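Local atomic coordinates of Lv-ranaspumin (Lv-RSN-1) (PDB entry 4K82), a protein that probably serves as a surfactant in the foam nest of the frog Leptodactylus vastus, helping the foam to form and last. Residues A17-A22 and G27-E32; K21-S26 and K98-L103; E53-L58 and C67-I72; K118-N123 and G132-F137; K142-I147 and K160-R165. One frame throughout, in Å; residues are numbered along the deposited sequence.

Interaction 1 (A17-A22 and G27-E32); sequences ACLTKA and GDLLVE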
# COMPACT_ATOMS: atom_id res chain seq x y z
N ALA A 17 2.90 -16.37 -16.85
CA ALA A 17 1.83 -16.14 -17.80
C ALA A 17 0.60 -15.60 -17.08
O ALA A 17 -0.02 -14.63 -17.52
CB ALA A 17 1.49 -17.43 -18.53
N CYS A 18 0.25 -16.25 -15.98
CA CYS A 18 -0.95 -15.90 -15.22
C CYS A 18 -0.80 -14.48 -14.66
O CYS A 18 -1.74 -13.69 -14.70
CB CYS A 18 -1.17 -16.91 -14.10
SG CYS A 18 -2.57 -16.54 -13.01
N LEU A 19 0.39 -14.19 -14.14
CA LEU A 19 0.68 -12.89 -13.57
C LEU A 19 0.57 -11.80 -14.64
O LEU A 19 -0.03 -10.75 -14.41
CB LEU A 19 2.08 -12.87 -12.96
CG LEU A 19 2.53 -11.53 -12.39
CD1 LEU A 19 1.57 -11.11 -11.27
CD2 LEU A 19 3.96 -11.64 -11.89
N THR A 20 1.16 -12.08 -15.80
CA THR A 20 1.13 -11.16 -16.94
C THR A 20 -0.29 -10.74 -17.30
O THR A 20 -0.59 -9.55 -17.46
CB THR A 20 1.80 -11.80 -18.17
OG1 THR A 20 3.17 -12.10 -17.88
CG2 THR A 20 1.73 -10.88 -19.37
N LYS A 21 -1.18 -11.71 -17.43
CA LYS A 21 -2.56 -11.42 -17.78
C LYS A 21 -3.26 -10.70 -16.63
O LYS A 21 -4.02 -9.75 -16.85
CB LYS A 21 -3.31 -12.71 -18.14
CG LYS A 21 -4.64 -12.46 -18.83
CD LYS A 21 -5.49 -13.71 -18.91
CE LYS A 21 -5.85 -14.22 -17.51
NZ LYS A 21 -6.25 -13.13 -16.57
N ALA A 22 -2.99 -11.15 -15.41
CA ALA A 22 -3.62 -10.59 -14.23
C ALA A 22 -3.35 -9.09 -14.08
O ALA A 22 -4.21 -8.34 -13.62
CB ALA A 22 -3.17 -11.34 -12.99
N GLY A 27 -8.22 -4.35 -11.76
CA GLY A 27 -8.03 -4.72 -10.37
C GLY A 27 -6.89 -3.97 -9.72
O GLY A 27 -6.33 -3.03 -10.29
N ASP A 28 -6.53 -4.40 -8.52
CA ASP A 28 -5.58 -3.64 -7.71
C ASP A 28 -4.23 -4.32 -7.61
O ASP A 28 -3.42 -3.91 -6.79
CB ASP A 28 -6.15 -3.45 -6.31
CG ASP A 28 -7.39 -2.62 -6.30
OD1 ASP A 28 -7.53 -1.79 -7.23
OD2 ASP A 28 -8.24 -2.79 -5.40
N LEU A 29 -4.01 -5.35 -8.42
CA LEU A 29 -2.85 -6.22 -8.23
C LEU A 29 -1.52 -5.48 -8.20
O LEU A 29 -0.73 -5.71 -7.29
CB LEU A 29 -2.81 -7.31 -9.29
CG LEU A 29 -1.70 -8.35 -9.11
CD1 LEU A 29 -1.82 -9.02 -7.74
CD2 LEU A 29 -1.75 -9.38 -10.22
N LEU A 30 -1.27 -4.60 -9.17
CA LEU A 30 0.02 -3.91 -9.22
C LEU A 30 0.25 -3.10 -7.94
O LEU A 30 1.33 -3.16 -7.33
CB LEU A 30 0.13 -2.99 -10.44
CG LEU A 30 1.46 -2.23 -10.49
CD1 LEU A 30 2.64 -3.19 -10.56
CD2 LEU A 30 1.50 -1.23 -11.65
N VAL A 31 -0.76 -2.35 -7.52
CA VAL A 31 -0.67 -1.56 -6.29
C VAL A 31 -0.41 -2.45 -5.08
O VAL A 31 0.46 -2.15 -4.26
CB VAL A 31 -1.95 -0.73 -6.09
CG1 VAL A 31 -2.03 -0.17 -4.67
CG2 VAL A 31 -2.02 0.40 -7.13
N GLU A 32 -1.13 -3.57 -4.99
CA GLU A 32 -0.98 -4.46 -3.84
C GLU A 32 0.40 -5.10 -3.80
O GLU A 32 0.98 -5.27 -2.72
CB GLU A 32 -2.07 -5.53 -3.86
CG GLU A 32 -3.47 -4.96 -3.64
CD GLU A 32 -4.55 -6.03 -3.69
OE1 GLU A 32 -4.59 -6.79 -4.68
OE2 GLU A 32 -5.35 -6.10 -2.74
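L29 presents one methyl, CD2, to two residues three positions apart on helix 14-24: CD2 of L29 is 3.7 Å from CB of A22 and 3.9 Å from CD1 of L19. The burial is unequal, with L29 giving up 60 Å², A22 26 Å² and L19 19 Å², and these three account for the whole interface. No hydrogen bond crosses it. At the closest backbone point the CA atoms of A22 and L29 are 7.5 Å apart, a spacing that the small side chain of A22 allows. The CB of L29 points at the opposing helix, and with CG anti to the backbone N (chi1 -175°) the branch is carried forward to meet it. L19 reaches the contact with its CD1, its chain running obliquely to that of L29. The contact closes the turn between two consecutive helices, 14-24 and 29-42. Around it, L19 also packs on L62 of helix 48-64 and on L96 and L99 of helix 89-102, while L29 rests on T61 of helix 48-64.

Interaction 2 (K21-S26 and K98-L103); sequences KALKDS and KLLKEL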
# COMPACT_ATOMS: atom_id res chain seq x y z
N LYS A 21 -1.18 -11.71 -17.43
CA LYS A 21 -2.56 -11.42 -17.78
C LYS A 21 -3.26 -10.70 -16.63
O LYS A 21 -4.02 -9.75 -16.85
CB LYS A 21 -3.31 -12.71 -18.14
CG LYS A 21 -4.64 -12.46 -18.83
CD LYS A 21 -5.49 -13.71 -18.91
CE LYS A 21 -5.85 -14.22 -17.51
NZ LYS A 21 -6.25 -13.13 -16.57
N ALA A 22 -2.99 -11.15 -15.41
CA ALA A 22 -3.62 -10.59 -14.23
C ALA A 22 -3.35 -9.09 -14.08
O ALA A 22 -4.21 -8.34 -13.62
CB ALA A 22 -3.17 -11.34 -12.99
N LEU A 23 -2.16 -8.66 -14.48
CA LEU A 23 -1.80 -7.24 -14.40
C LEU A 23 -2.55 -6.39 -15.42
O LEU A 23 -2.69 -5.17 -15.25
CB LEU A 23 -0.29 -7.06 -14.57
CG LEU A 23 0.56 -7.57 -13.41
CD1 LEU A 23 2.02 -7.68 -13.82
CD2 LEU A 23 0.41 -6.64 -12.21
N LYS A 24 -3.04 -7.02 -16.48
CA LYS A 24 -3.80 -6.31 -17.51
C LYS A 24 -5.29 -6.27 -17.18
O LYS A 24 -6.04 -5.51 -17.80
CB LYS A 24 -3.57 -6.94 -18.89
CG LYS A 24 -2.13 -6.83 -19.38
CD LYS A 24 -1.89 -7.61 -20.67
CE LYS A 24 -0.43 -7.53 -21.09
NZ LYS A 24 -0.09 -8.48 -22.19
N ASP A 25 -5.72 -7.08 -16.22
CA ASP A 25 -7.12 -7.10 -15.80
C ASP A 25 -7.46 -5.89 -14.93
O ASP A 25 -6.57 -5.28 -14.34
CB ASP A 25 -7.45 -8.39 -15.04
CG ASP A 25 -7.31 -9.63 -15.89
OD1 ASP A 25 -7.51 -9.53 -17.12
OD2 ASP A 25 -7.02 -10.71 -15.32
N SER A 26 -8.74 -5.56 -14.85
CA SER A 26 -9.20 -4.49 -13.97
C SER A 26 -9.12 -4.96 -12.52
O SER A 26 -9.86 -5.86 -12.11
CB SER A 26 -10.64 -4.09 -14.30
OG SER A 26 -10.72 -3.42 -15.55
N LYS A 98 12.02 -7.89 -10.04
CA LYS A 98 12.68 -7.96 -11.35
C LYS A 98 11.71 -8.41 -12.44
O LYS A 98 11.68 -7.83 -13.54
CB LYS A 98 13.89 -8.90 -11.30
CG LYS A 98 14.98 -8.47 -10.34
CD LYS A 98 16.17 -9.43 -10.39
CE LYS A 98 16.90 -9.52 -9.04
NZ LYS A 98 17.80 -8.36 -8.75
N LEU A 99 10.90 -9.42 -12.14
CA LEU A 99 9.91 -9.91 -13.08
C LEU A 99 8.92 -8.81 -13.48
O LEU A 99 8.59 -8.66 -14.67
CB LEU A 99 9.16 -11.12 -12.50
CG LEU A 99 8.12 -11.77 -13.42
CD1 LEU A 99 8.77 -12.25 -14.71
CD2 LEU A 99 7.43 -12.93 -12.70
N LEU A 100 8.45 -8.04 -12.50
CA LEU A 100 7.48 -6.99 -12.78
C LEU A 100 8.07 -5.98 -13.76
O LEU A 100 7.40 -5.53 -14.68
CB LEU A 100 7.02 -6.30 -11.49
CG LEU A 100 6.09 -7.13 -10.60
CD1 LEU A 100 5.71 -6.35 -9.35
CD2 LEU A 100 4.82 -7.54 -11.36
N LYS A 101 9.34 -5.65 -13.58
CA LYS A 101 10.02 -4.72 -14.48
C LYS A 101 10.16 -5.32 -15.88
O LYS A 101 10.01 -4.62 -16.88
CB LYS A 101 11.36 -4.30 -13.90
CG LYS A 101 11.23 -3.54 -12.59
CD LYS A 101 12.54 -3.56 -11.80
CE LYS A 101 13.61 -2.69 -12.44
NZ LYS A 101 13.57 -1.28 -11.96
N GLU A 102 10.44 -6.62 -15.95
CA GLU A 102 10.50 -7.32 -17.23
C GLU A 102 9.15 -7.31 -17.95
O GLU A 102 9.09 -7.32 -19.18
CB GLU A 102 10.98 -8.77 -17.05
CG GLU A 102 12.47 -8.90 -16.74
CD GLU A 102 12.92 -10.35 -16.63
OE1 GLU A 102 12.05 -11.25 -16.62
OE2 GLU A 102 14.15 -10.59 -16.55
N LEU A 103 8.07 -7.29 -17.18
CA LEU A 103 6.72 -7.25 -17.75
C LEU A 103 6.27 -5.83 -18.09
O LEU A 103 5.12 -5.62 -18.50
CB LEU A 103 5.71 -7.88 -16.79
CG LEU A 103 5.95 -9.35 -16.45
CD1 LEU A 103 4.81 -9.85 -15.58
CD2 LEU A 103 6.10 -10.18 -17.71
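The backbones of L23 and L103 make the closest approach here, CA to CA 9.2 Å, and each lies near the C-terminal end of a helix. In 21-26, K24 N bonds to K21 O, three residues back, before the chain runs on to S26. In 98-103 the last turn is held by the bond from L103 N to L99 O, 2.9 Å. With no hydrogen bond between the segments, the join rests on three leucines. CD1 of L23 is the shared atom, 3.7 Å from CD2 of L100 and 3.9 Å from CD1 of L103, so one methyl lies against L100 in the last turn of helix 89-102 and L103 just beyond its end. The chain of L23 runs at about a right angle to both. This is helix-to-helix packing in an all-helical region: 71 residues separate the segments, and L23 also touches L29 and L30 of helix 29-42, while L100 reaches I37 of that helix. L23 buries 54 Å², L100 24 Å² and L103 19 Å². On the solvent-exposed part of 21-26, NZ of K21 forms a salt bridge with OD2 of D25, 2.8 Å long, which ties the last helical turn to the residues that leave it.

Interaction 3 (E53-L58 and C67-I72); sequences ELKELL and CALDDI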
# COMPACT_ATOMS: atom_id res chain seq x y z
N GLU A 53 3.93 -13.23 7.71
CA GLU A 53 2.66 -12.61 7.33
C GLU A 53 2.73 -11.91 5.98
O GLU A 53 1.75 -11.87 5.25
CB GLU A 53 2.19 -11.64 8.42
CG GLU A 53 1.74 -12.38 9.67
CD GLU A 53 1.01 -11.49 10.64
OE1 GLU A 53 0.22 -10.63 10.19
OE2 GLU A 53 1.21 -11.65 11.86
N LEU A 54 3.89 -11.34 5.66
CA LEU A 54 4.08 -10.75 4.34
C LEU A 54 3.97 -11.79 3.24
O LEU A 54 3.35 -11.55 2.21
CB LEU A 54 5.41 -10.00 4.23
CG LEU A 54 5.48 -8.58 4.80
CD1 LEU A 54 6.93 -8.10 4.89
CD2 LEU A 54 4.64 -7.61 3.98
N LYS A 55 4.56 -12.96 3.46
CA LYS A 55 4.46 -14.02 2.46
C LYS A 55 3.01 -14.50 2.33
O LYS A 55 2.52 -14.71 1.22
CB LYS A 55 5.36 -15.20 2.79
CG LYS A 55 5.34 -16.22 1.67
CD LYS A 55 6.19 -17.41 1.95
CE LYS A 55 6.23 -18.30 0.71
NZ LYS A 55 7.17 -19.42 0.90
N GLU A 56 2.32 -14.64 3.46
CA GLU A 56 0.92 -15.05 3.42
C GLU A 56 0.08 -14.06 2.65
O GLU A 56 -0.78 -14.44 1.87
CB GLU A 56 0.36 -15.25 4.82
CG GLU A 56 0.95 -16.45 5.55
CD GLU A 56 0.09 -16.92 6.70
OE1 GLU A 56 -1.14 -16.72 6.63
OE2 GLU A 56 0.65 -17.49 7.67
N LEU A 57 0.35 -12.77 2.86
CA LEU A 57 -0.34 -11.72 2.12
C LEU A 57 -0.06 -11.79 0.61
O LEU A 57 -0.97 -11.62 -0.20
CB LEU A 57 0.02 -10.35 2.68
CG LEU A 57 -0.67 -9.14 2.05
CD1 LEU A 57 -2.18 -9.19 2.29
CD2 LEU A 57 -0.07 -7.85 2.59
N LEU A 58 1.19 -12.03 0.25
CA LEU A 58 1.53 -12.21 -1.16
C LEU A 58 0.77 -13.40 -1.77
O LEU A 58 0.22 -13.30 -2.85
CB LEU A 58 3.04 -12.44 -1.29
CG LEU A 58 3.61 -12.60 -2.71
CD1 LEU A 58 3.22 -11.42 -3.60
CD2 LEU A 58 5.12 -12.74 -2.63
N CYS A 67 -3.94 -16.36 -9.59
CA CYS A 67 -2.62 -16.93 -9.77
C CYS A 67 -2.14 -17.66 -8.52
O CYS A 67 -2.72 -17.52 -7.45
CB CYS A 67 -1.63 -15.85 -10.19
SG CYS A 67 -2.15 -15.00 -11.71
N ALA A 68 -1.09 -18.46 -8.66
CA ALA A 68 -0.55 -19.21 -7.54
C ALA A 68 0.91 -18.83 -7.35
O ALA A 68 1.69 -18.90 -8.30
CB ALA A 68 -0.67 -20.70 -7.79
N LEU A 69 1.27 -18.44 -6.13
CA LEU A 69 2.65 -18.05 -5.85
C LEU A 69 3.61 -19.20 -6.17
O LEU A 69 4.71 -18.98 -6.66
CB LEU A 69 2.82 -17.59 -4.40
CG LEU A 69 4.26 -17.13 -4.07
CD1 LEU A 69 4.76 -16.01 -4.98
CD2 LEU A 69 4.38 -16.72 -2.61
N ASP A 70 3.17 -20.43 -5.89
CA ASP A 70 4.02 -21.60 -6.15
C ASP A 70 4.43 -21.68 -7.61
O ASP A 70 5.59 -22.00 -7.92
CB ASP A 70 3.29 -22.89 -5.77
CG ASP A 70 3.23 -23.12 -4.28
OD1 ASP A 70 4.06 -22.55 -3.54
OD2 ASP A 70 2.34 -23.88 -3.84
N ASP A 71 3.49 -21.38 -8.50
CA ASP A 71 3.78 -21.37 -9.93
C ASP A 71 4.81 -20.30 -10.26
O ASP A 71 5.72 -20.53 -11.05
CB ASP A 71 2.52 -21.11 -10.76
CG ASP A 71 1.57 -22.28 -10.76
OD1 ASP A 71 2.00 -23.39 -10.38
OD2 ASP A 71 0.40 -22.08 -11.15
N ILE A 72 4.64 -19.11 -9.68
CA ILE A 72 5.57 -18.01 -9.91
C ILE A 72 6.97 -18.36 -9.40
O ILE A 72 7.97 -18.11 -10.08
CB ILE A 72 5.06 -16.68 -9.30
CG1 ILE A 72 3.79 -16.25 -10.03
CG2 ILE A 72 6.14 -15.61 -9.40
CD1 ILE A 72 3.00 -15.17 -9.33
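L69 lies against L58 and K55, two residues on successive turns of helix 48-64, and the approach tightens outward along its side chain. Its CB points at that helix but is still 5.7 Å from CD2 of L58. One bond further, CG has closed to 4.7 Å from the same L58 CD2. Contact begins at the fork. CD1 of L69 is 4.0 Å from CD2 of L58, and CD2 of L69 is also 4.0 Å from that atom, so the single methyl of L58 faces both branches of L69 at equal range. CD2 of L69 also has CG of L58 at 4.2 Å and CE of K55 at 4.1 Å. The torsion explains this reach: with CG anti to the backbone N (chi1 -179°), the fork of L69 projects from the helix start toward its neighbour. K55 runs fully extended and crosses L69 at about a right angle, so its CE, the last methylene, touches L69 at the edge of the contact while its NZ stays 6.3 Å from OD1 of D70, too far for a salt bridge. L69 buries 75 Å², L58 37 Å² and K55 24 Å². The contact folds short helix 69-76 back onto helix 48-64. L58 continues the packing onto L33 of helix 29-42 and onto I92 and L96 of helix 89-102, and K55 lies on T89 and I92 of that helix.

Interaction 4 (K118-N123 and G132-F137); sequences KKMLDN and GDLVKF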
# COMPACT_ATOMS: atom_id res chain seq x y z
N LYS A 118 6.68 3.44 2.20
CA LYS A 118 7.81 3.79 3.05
C LYS A 118 7.39 4.75 4.16
O LYS A 118 7.72 4.55 5.32
CB LYS A 118 8.96 4.38 2.22
CG LYS A 118 9.62 3.36 1.32
CD LYS A 118 10.50 4.05 0.29
CE LYS A 118 11.67 4.72 0.97
NZ LYS A 118 12.48 5.54 0.02
N LYS A 119 6.63 5.77 3.79
CA LYS A 119 6.14 6.75 4.75
C LYS A 119 5.20 6.13 5.79
O LYS A 119 5.26 6.48 6.97
CB LYS A 119 5.50 7.93 4.02
CG LYS A 119 6.54 8.83 3.37
CD LYS A 119 5.90 9.77 2.37
CE LYS A 119 6.94 10.44 1.49
NZ LYS A 119 7.79 11.36 2.27
N MET A 120 4.37 5.19 5.36
CA MET A 120 3.48 4.51 6.30
C MET A 120 4.23 3.60 7.27
O MET A 120 3.81 3.45 8.41
CB MET A 120 2.40 3.73 5.54
CG MET A 120 1.63 4.59 4.57
SD MET A 120 0.53 5.76 5.42
CE MET A 120 -0.85 4.69 5.81
N LEU A 121 5.33 3.00 6.83
CA LEU A 121 6.16 2.21 7.72
C LEU A 121 6.77 3.10 8.80
O LEU A 121 6.87 2.71 9.96
CB LEU A 121 7.28 1.50 6.94
CG LEU A 121 6.83 0.41 5.97
CD1 LEU A 121 7.99 -0.06 5.10
CD2 LEU A 121 6.20 -0.76 6.72
N ASP A 122 7.17 4.30 8.41
CA ASP A 122 7.80 5.23 9.35
C ASP A 122 6.80 5.72 10.42
O ASP A 122 7.19 6.29 11.44
CB ASP A 122 8.45 6.40 8.61
CG ASP A 122 9.78 6.01 7.97
OD1 ASP A 122 10.43 5.07 8.47
OD2 ASP A 122 10.18 6.66 6.98
N ASN A 123 5.51 5.47 10.18
CA ASN A 123 4.46 5.76 11.16
C ASN A 123 3.99 4.53 11.93
O ASN A 123 2.95 4.56 12.60
CB ASN A 123 3.27 6.42 10.47
CG ASN A 123 3.61 7.76 9.85
OD1 ASN A 123 4.55 8.43 10.29
ND2 ASN A 123 2.86 8.16 8.84
N GLY A 132 -3.66 -6.00 4.94
CA GLY A 132 -4.12 -5.60 3.62
C GLY A 132 -4.92 -4.32 3.64
O GLY A 132 -5.61 -3.98 2.68
N ASP A 133 -4.84 -3.58 4.75
CA ASP A 133 -5.66 -2.39 4.94
C ASP A 133 -5.21 -1.15 4.17
O ASP A 133 -5.96 -0.18 4.07
CB ASP A 133 -5.77 -2.05 6.44
CG ASP A 133 -6.73 -2.95 7.18
OD1 ASP A 133 -7.22 -3.93 6.57
OD2 ASP A 133 -7.00 -2.68 8.37
N LEU A 134 -3.99 -1.15 3.62
CA LEU A 134 -3.47 0.07 2.99
C LEU A 134 -4.25 0.45 1.72
O LEU A 134 -4.62 1.61 1.54
CB LEU A 134 -1.97 -0.04 2.71
CG LEU A 134 -1.32 1.26 2.19
CD1 LEU A 134 -1.70 2.46 3.05
CD2 LEU A 134 0.20 1.12 2.14
N VAL A 135 -4.49 -0.52 0.85
CA VAL A 135 -5.24 -0.26 -0.37
C VAL A 135 -6.65 0.24 -0.04
O VAL A 135 -7.16 1.14 -0.71
CB VAL A 135 -5.29 -1.50 -1.29
CG1 VAL A 135 -6.09 -1.20 -2.55
CG2 VAL A 135 -3.88 -1.93 -1.66
N LYS A 136 -7.25 -0.31 1.01
CA LYS A 136 -8.56 0.12 1.52
C LYS A 136 -8.55 1.60 1.90
O LYS A 136 -9.51 2.34 1.67
CB LYS A 136 -8.92 -0.67 2.77
CG LYS A 136 -9.81 -1.89 2.56
CD LYS A 136 -10.35 -2.41 3.89
CE LYS A 136 -11.26 -1.38 4.59
NZ LYS A 136 -10.52 -0.45 5.51
N PHE A 137 -7.46 2.01 2.54
CA PHE A 137 -7.26 3.38 2.97
C PHE A 137 -7.19 4.32 1.76
O PHE A 137 -7.80 5.40 1.75
CB PHE A 137 -5.98 3.43 3.81
CG PHE A 137 -5.57 4.81 4.27
CD1 PHE A 137 -6.40 5.59 5.04
CD2 PHE A 137 -4.31 5.29 3.96
CE1 PHE A 137 -6.00 6.85 5.48
CE2 PHE A 137 -3.89 6.54 4.40
CZ PHE A 137 -4.74 7.32 5.15
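M120 lays its methyl against L134 and F137, which also touch each other, and so joins helix 107-121 to helix 133-144 near the middle of the chain, whose centre is about 5 Å from the centre of the contact. The connection runs through short helix 126-129, closed by a Schellman motif at G132, where phi is 76°. The tight part is small and apolar. CE of M120 is 3.6 Å from CD1 of L134 and 3.8 Å from CE2 of F137, so one methyl touches both a leucine branch and the F137 ring. Bending at chi2 (-71°) and chi3 (-81°) turns the end of the methionine toward that pair. It approaches the F137 ring obliquely, as it does the chain of L134. M120 buries 61 Å², L134 35 Å² and F137 21 Å², and all three residues are buried in the protein. Further cover comes from outside: M120 touches L166 and V169, and F137 packs on L166 and on I162 and L163 of helix 152-165. The solvent side is quite different. K118, K119 and D122 on one segment and K136 on the other are exposed, and none of them takes part. No hydrogen bond spans the segments, so apolar packing alone joins them. The methyl, not the sulphur, makes the aromatic contact: SD of M120 stays 4.6 Å from CE2 of F137.

Interaction 5 (K142-I147 and K160-R165); sequences KYKVCI and KIILER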
# COMPACT_ATOMS: atom_id res chain seq x y z
N LYS A 142 -9.59 8.26 -1.96
CA LYS A 142 -9.90 8.58 -3.35
C LYS A 142 -11.36 9.04 -3.53
O LYS A 142 -11.64 9.95 -4.31
CB LYS A 142 -9.59 7.39 -4.26
CG LYS A 142 -9.71 7.70 -5.75
CD LYS A 142 -9.36 6.46 -6.58
CE LYS A 142 -9.46 6.71 -8.07
NZ LYS A 142 -8.55 7.79 -8.53
N TYR A 143 -12.28 8.43 -2.78
CA TYR A 143 -13.70 8.69 -3.00
C TYR A 143 -14.38 9.58 -1.95
O TYR A 143 -15.50 10.05 -2.15
CB TYR A 143 -14.47 7.38 -3.20
CG TYR A 143 -14.04 6.65 -4.46
CD1 TYR A 143 -14.51 7.04 -5.71
CD2 TYR A 143 -13.12 5.60 -4.40
CE1 TYR A 143 -14.10 6.39 -6.86
CE2 TYR A 143 -12.71 4.95 -5.55
CZ TYR A 143 -13.20 5.35 -6.78
OH TYR A 143 -12.79 4.69 -7.92
N LYS A 144 -13.69 9.84 -0.84
CA LYS A 144 -14.31 10.60 0.25
C LYS A 144 -13.53 11.84 0.68
O LYS A 144 -14.09 12.72 1.34
CB LYS A 144 -14.54 9.71 1.47
CG LYS A 144 -15.33 8.42 1.18
CD LYS A 144 -15.38 7.52 2.41
CE LYS A 144 -16.26 6.30 2.16
NZ LYS A 144 -16.52 5.53 3.41
N VAL A 145 -12.24 11.91 0.33
CA VAL A 145 -11.40 13.00 0.85
C VAL A 145 -10.74 13.82 -0.26
O VAL A 145 -10.87 15.04 -0.29
CB VAL A 145 -10.32 12.45 1.83
CG1 VAL A 145 -9.33 13.55 2.22
CG2 VAL A 145 -10.98 11.84 3.05
N CYS A 146 -10.03 13.14 -1.15
CA CYS A 146 -9.25 13.82 -2.19
C CYS A 146 -10.12 14.10 -3.40
O CYS A 146 -9.79 13.69 -4.51
CB CYS A 146 -8.06 12.96 -2.61
SG CYS A 146 -7.00 12.47 -1.23
N ILE A 147 -11.21 14.83 -3.18
CA ILE A 147 -12.29 14.93 -4.16
C ILE A 147 -12.51 16.36 -4.64
O ILE A 147 -12.03 17.32 -4.03
CB ILE A 147 -13.61 14.37 -3.59
CG1 ILE A 147 -14.02 15.14 -2.34
CG2 ILE A 147 -13.48 12.88 -3.28
CD1 ILE A 147 -15.40 14.74 -1.80
N LYS A 160 -12.17 11.91 9.58
CA LYS A 160 -12.18 11.46 10.97
C LYS A 160 -12.50 9.97 11.08
O LYS A 160 -11.84 9.23 11.80
CB LYS A 160 -13.18 12.28 11.78
CG LYS A 160 -12.93 12.28 13.28
CD LYS A 160 -13.82 13.29 13.99
CE LYS A 160 -13.89 14.63 13.24
NZ LYS A 160 -14.30 15.77 14.12
N ILE A 161 -13.52 9.55 10.34
CA ILE A 161 -13.93 8.15 10.31
C ILE A 161 -12.81 7.29 9.74
O ILE A 161 -12.50 6.22 10.28
CB ILE A 161 -15.21 7.99 9.45
CG1 ILE A 161 -16.41 8.57 10.19
CG2 ILE A 161 -15.43 6.52 9.08
CD1 ILE A 161 -17.63 8.80 9.31
N ILE A 162 -12.19 7.76 8.67
CA ILE A 162 -11.15 7.00 8.00
C ILE A 162 -9.92 6.82 8.89
O ILE A 162 -9.38 5.71 9.02
CB ILE A 162 -10.74 7.66 6.66
CG1 ILE A 162 -11.87 7.52 5.64
CG2 ILE A 162 -9.45 7.01 6.12
CD1 ILE A 162 -11.75 8.48 4.47
N LEU A 163 -9.47 7.91 9.51
CA LEU A 163 -8.26 7.85 10.32
C LEU A 163 -8.46 7.04 11.59
O LEU A 163 -7.50 6.48 12.12
CB LEU A 163 -7.77 9.24 10.68
CG LEU A 163 -7.37 10.09 9.48
CD1 LEU A 163 -6.98 11.48 9.94
CD2 LEU A 163 -6.25 9.45 8.68
N GLU A 164 -9.70 6.98 12.06
CA GLU A 164 -9.99 6.23 13.27
C GLU A 164 -9.71 4.74 13.09
O GLU A 164 -9.38 4.04 14.05
CB GLU A 164 -11.43 6.46 13.73
CG GLU A 164 -11.59 6.24 15.21
CD GLU A 164 -12.96 6.58 15.71
OE1 GLU A 164 -13.93 6.35 14.95
OE2 GLU A 164 -13.07 7.07 16.85
N ARG A 165 -9.83 4.26 11.86
CA ARG A 165 -9.55 2.85 11.55
C ARG A 165 -8.07 2.61 11.27
O ARG A 165 -7.59 1.47 11.31
CB ARG A 165 -10.39 2.38 10.37
CG ARG A 165 -11.87 2.70 10.50
CD ARG A 165 -12.61 2.24 9.26
NE ARG A 165 -11.88 2.61 8.05
CZ ARG A 165 -12.35 3.39 7.09
NH1 ARG A 165 -13.59 3.88 7.16
NH2 ARG A 165 -11.60 3.68 6.04
O HOH W 1 -14.76 5.51 5.10
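Where helix 133-144 comes to its end, V145 packs on I162 of helix 152-165, the next helix in the chain. CG2 of V145 is 3.7 Å from CD1 of I162, and the same CD1 has CB of K144 at 4.3 Å, so one methyl of I162 spans two adjacent residues. CG1 of I162 lies anti to the carbonyl carbon (chi1 -70°), which carries CD1 toward the opposing segment, and I162 gives up 52 Å² there. V145 is the first residue to leave helical geometry; C146 after it is the centre of an inverse gamma turn and is joined to C207 by a disulfide. The packing of these two consecutive helices has a polar side. The R165 guanidinium lies with one face over CA of I162, 3.8 Å above the plane, and a water at its edge accepts from NH1 at 2.9 Å. That water also approaches NZ of K144, but so closely that the second link is doubtful. The guanidinium also forms a salt bridge with D140.

Overall arrangement
Interactions 1, 2 and 3 belong to one end of the molecule. Interactions 1 and 2 share K21 and A22 of helix 14-24, their centres are about 5 Å apart, and they meet where CD2 of L29 is 4.0 Å from CD2 of L23. The disulfide between C18 and C67 ties interaction 1 to interaction 3, about 12 Å away centre to centre. Interaction 4 is central: V135 packs on E32 of interaction 1, and F137 packs on I162 of interaction 5, CE1 to CG2 3.5 Å. Interactions 4 and 5 both use helix 133-144, with centres about 14 Å apart. Interactions 3 and 5 lie on opposite sides of the chain's centre, about 30 Å between their centres.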